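Tryptophan decarboxylase 1 (Oryza sativa subsp. japonica, PDB 6KHO) catalyses the pyridoxal phosphate-dependent decarboxylation of L-tryptophan to tryptamine and of 5-hydroxy-L-tryptophan to serotonin. Local coordinates at the interface of chains A and B. Numbering follows the deposited sequence. Chains: chain A/B, Tryptophan decarboxylase 1.

Contact 1: the interface of chains A and B. Residues chain A 132-134, 384; chain B 61, 88, 91-92.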
# COMPACT_ATOMS: atom_id res chain seq x y z
N SER A 132 16.70 7.06 -2.44
CA SER A 132 16.41 7.90 -3.61
C SER A 132 16.00 9.31 -3.18
O SER A 132 14.81 9.55 -2.92
CB SER A 132 15.31 7.29 -4.48
OG SER A 132 15.26 7.97 -5.72
N PRO A 133 16.94 10.25 -3.09
CA PRO A 133 16.61 11.58 -2.54
C PRO A 133 15.41 12.26 -3.18
O PRO A 133 14.54 12.76 -2.45
CB PRO A 133 17.91 12.36 -2.76
CG PRO A 133 18.97 11.32 -2.52
CD PRO A 133 18.40 10.06 -3.22
N ALA A 134 15.33 12.28 -4.51
CA ALA A 134 14.22 12.96 -5.18
C ALA A 134 12.86 12.40 -4.77
O ALA A 134 11.89 13.14 -4.66
CB ALA A 134 14.39 12.84 -6.71
N PHE A 384 7.21 5.65 -5.32
CA PHE A 384 7.35 7.09 -5.53
C PHE A 384 5.96 7.69 -5.83
O PHE A 384 5.65 8.09 -6.95
CB PHE A 384 8.34 7.31 -6.67
CG PHE A 384 8.75 8.75 -6.89
CD1 PHE A 384 8.27 9.79 -6.10
CD2 PHE A 384 9.62 9.05 -7.93
CE1 PHE A 384 8.66 11.09 -6.33
CE2 PHE A 384 10.01 10.36 -8.17
CZ PHE A 384 9.53 11.38 -7.37
N TYR B 61 18.12 19.68 -1.46
CA TYR B 61 18.44 20.20 -2.79
C TYR B 61 17.18 20.59 -3.57
O TYR B 61 17.20 21.56 -4.33
CB TYR B 61 19.26 19.19 -3.60
CG TYR B 61 18.43 18.30 -4.50
CD1 TYR B 61 17.89 17.11 -4.02
CD2 TYR B 61 18.16 18.65 -5.83
CE1 TYR B 61 17.11 16.29 -4.82
CE2 TYR B 61 17.37 17.84 -6.64
CZ TYR B 61 16.86 16.66 -6.13
OH TYR B 61 16.07 15.84 -6.91
N VAL B 88 14.26 16.32 -10.88
CA VAL B 88 13.96 15.07 -10.19
C VAL B 88 14.97 13.99 -10.52
O VAL B 88 15.63 13.44 -9.64
CB VAL B 88 12.53 14.58 -10.52
CG1 VAL B 88 12.26 13.21 -9.85
CG2 VAL B 88 11.50 15.61 -10.11
N GLY B 91 18.36 13.83 -8.96
CA GLY B 91 18.39 13.53 -7.55
C GLY B 91 17.95 12.12 -7.19
O GLY B 91 17.77 11.83 -6.01
N MET B 92 17.77 11.23 -8.17
CA MET B 92 17.28 9.89 -7.87
C MET B 92 18.44 8.93 -7.68
O MET B 92 19.50 9.07 -8.29
CB MET B 92 16.40 9.36 -9.00
CG MET B 92 15.00 9.94 -9.08
SD MET B 92 14.49 9.67 -10.80
CE MET B 92 15.09 8.01 -11.08

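Contact 2: the interface of chains A and B. Residues chain A 141, 144-145, 148; chain B 66-69, 71.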
# COMPACT_ATOMS: atom_id res chain seq x y z
N LEU A 141 7.63 17.89 -0.78
CA LEU A 141 7.20 19.10 -1.47
C LEU A 141 5.72 19.02 -1.87
O LEU A 141 4.98 19.99 -1.70
CB LEU A 141 8.08 19.34 -2.70
CG LEU A 141 7.76 20.53 -3.60
CD1 LEU A 141 8.09 21.82 -2.88
CD2 LEU A 141 8.57 20.45 -4.88
N ASP A 144 3.60 19.59 1.15
CA ASP A 144 3.62 21.00 1.51
C ASP A 144 2.73 21.83 0.59
O ASP A 144 1.98 22.69 1.05
CB ASP A 144 5.05 21.51 1.48
CG ASP A 144 5.21 22.81 2.22
OD1 ASP A 144 5.02 23.88 1.61
OD2 ASP A 144 5.49 22.74 3.43
N TRP A 145 2.82 21.60 -0.73
CA TRP A 145 1.96 22.30 -1.67
C TRP A 145 0.49 22.06 -1.35
O TRP A 145 -0.32 22.99 -1.37
CB TRP A 145 2.24 21.86 -3.11
CG TRP A 145 3.45 22.42 -3.77
CD1 TRP A 145 4.51 23.07 -3.19
CD2 TRP A 145 3.74 22.36 -5.17
NE1 TRP A 145 5.44 23.42 -4.15
CE2 TRP A 145 4.98 23.00 -5.38
CE3 TRP A 145 3.06 21.84 -6.28
CZ2 TRP A 145 5.56 23.12 -6.65
CZ3 TRP A 145 3.63 21.96 -7.53
CH2 TRP A 145 4.87 22.59 -7.71
N GLN A 148 -0.66 23.89 1.59
CA GLN A 148 -0.90 25.30 1.26
C GLN A 148 -2.26 25.48 0.60
O GLN A 148 -3.00 26.41 0.95
CB GLN A 148 0.19 25.85 0.35
CG GLN A 148 1.56 25.97 0.99
CD GLN A 148 2.61 26.44 0.01
OE1 GLN A 148 2.42 27.44 -0.69
NE2 GLN A 148 3.73 25.72 -0.06
N LEU B 66 12.88 23.88 -7.29
CA LEU B 66 11.48 24.02 -7.68
C LEU B 66 10.80 25.08 -6.84
O LEU B 66 11.26 25.44 -5.75
CB LEU B 66 10.75 22.68 -7.53
CG LEU B 66 11.37 21.51 -8.30
CD1 LEU B 66 10.52 20.26 -8.12
CD2 LEU B 66 11.50 21.86 -9.77
N ARG B 67 9.65 25.56 -7.33
CA ARG B 67 8.97 26.66 -6.67
C ARG B 67 8.42 26.21 -5.31
O ARG B 67 8.13 25.03 -5.09
CB ARG B 67 7.84 27.19 -7.55
CG ARG B 67 6.81 26.14 -7.90
CD ARG B 67 5.92 26.59 -9.04
NE ARG B 67 5.07 27.71 -8.64
CZ ARG B 67 4.73 28.71 -9.45
NH1 ARG B 67 5.19 28.72 -10.70
NH2 ARG B 67 3.96 29.69 -9.02
N ALA B 68 8.29 27.18 -4.40
CA ALA B 68 7.87 26.88 -3.04
C ALA B 68 6.36 26.70 -2.90
O ALA B 68 5.91 26.06 -1.94
CB ALA B 68 8.34 27.99 -2.09
N SER B 69 5.57 27.24 -3.82
CA SER B 69 4.13 27.14 -3.70
C SER B 69 3.54 26.58 -4.98
O SER B 69 4.14 26.70 -6.06
CB SER B 69 3.51 28.51 -3.38
OG SER B 69 3.77 29.42 -4.43
N PRO B 71 1.51 26.31 -8.35
CA PRO B 71 1.17 27.39 -9.29
C PRO B 71 -0.33 27.65 -9.33
O PRO B 71 -1.15 26.73 -9.23
CB PRO B 71 1.68 26.85 -10.64
CG PRO B 71 1.59 25.35 -10.47
CD PRO B 71 1.99 25.10 -9.04
O HOH W 1 7.23 24.29 -0.41

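Contact 1: the interface of chains A and B
A:Ala134 and B:Gly91 meet backbone to backbone in the homodimer of this group II pyridoxal phosphate-dependent decarboxylase, and they illustrate how one subunit can cap a helix of the other. The amide N of A:Ala134, in the first turn of helix 133-149, donates a hydrogen bond to the carbonyl O of B:Gly91 over 2.9 Å, bent to 152° at the hydrogen. The donor stands well above the carbonyl plane, 54° out of it, rather than on a lone pair. The pyrrolidine of A:Pro133 lies against the same oxygen, its CB 3.3 Å from B:Gly91 O. At the helix start the partial positive charge of the helix dipole should suit this carbonyl.

Around the bond, the methyl CB of A:Ala134 is surrounded by chain B groups. The phenol OH of B:Tyr61 lies 3.4 Å from A:Ala134 CB. B:Met92 CG and B:Val88 CG1 each approach A:Ala134 CB to 3.8 Å. With chi1 at 176°, B:Val88 swings CG1 to the side away from its backbone N, where the methyl also meets A:Phe384, whose ring approaches from the opposite direction and sets CE2 4.0 Å from B:Val88 CG1. Roughly across A:Ala134 CB from the B:Tyr61 hydroxyl, A:Ser132 turns its hydroxyl OG towards the backbone of B:Met92, reaching CA at 3.5 Å.

Farther out, B:Val88 ends helix 77-88, and the 3-10 turn 89-91 carries the chain directly from it to the capping carbonyl. A:Phe384 stands just ahead of helix 386-420 and shortly after the cofactor-pocket residues A:Gly379 to A:Gly381. The patch centre is about 18 Å from the proton donor A:Tyr359.

Contact 2: the interface of chains A and B
The indole of A:Trp145 is sandwiched between the partner's backbone and its own helix: the carbonyl carbon C of B:Ser69 sits over one face, 3.9 Å from the centroid of the five-membered ring, and A:Leu141 CG packs towards the rim of the other. At the edge, in the ring plane, NE1 donates to B:Arg67 O across 3.3 Å, a long bond bent to 143° that reaches the oxygen from above its carbonyl plane. The benzo side meets B:Arg67 CG at 3.5 Å from CZ2 and B:Pro71 CD beyond it.

The guanidinium of B:Arg67 stands almost perpendicular to the indole, with B:Pro71 CB over the centre of one face and B:Ser69 O at its edge. NE donates to that oxygen nearly in line with its carbonyl, clasping the loop within chain B.

One turn along, A:Gln148 extends its amide (chi2 177°) to give B:Ala68 O a nearly straight hydrogen bond of 2.9 Å from NE2. A:Gln148 NE2 also donates, in its amide plane, to A:Asp144 OD1 at 2.8 Å; the two acceptors together support the modelled amide orientation and would hold its rotation. Water 1 links A:Asp144 OD1 with B:Ala68 O. Leucines A:Leu141 and B:Leu66 cross at about a right angle, CD2 against CD1. By gripping the backbone carbonyls of B:Arg67 and B:Ala68, side chains of helix 133-149 fasten that segment of the partner and contribute to the homodimer.

Contact 1 and contact 2 have centres about 16 Å apart and are joined by one element, helix 133-149 of chain A. Contact 1 takes its first turn and contact 2 its later turns, so the helix is held to chain B near both ends. On the chain B side, B:Tyr61 of contact 1 lies a few residues before the contact 2 loop, and contact 1 also draws on the separate segment B:Val88 to B:Met92. Two-fold symmetry repeats both with the chains exchanged, so each subunit offers this helix and receives its partner's, consistent with the homodimer the enzyme forms.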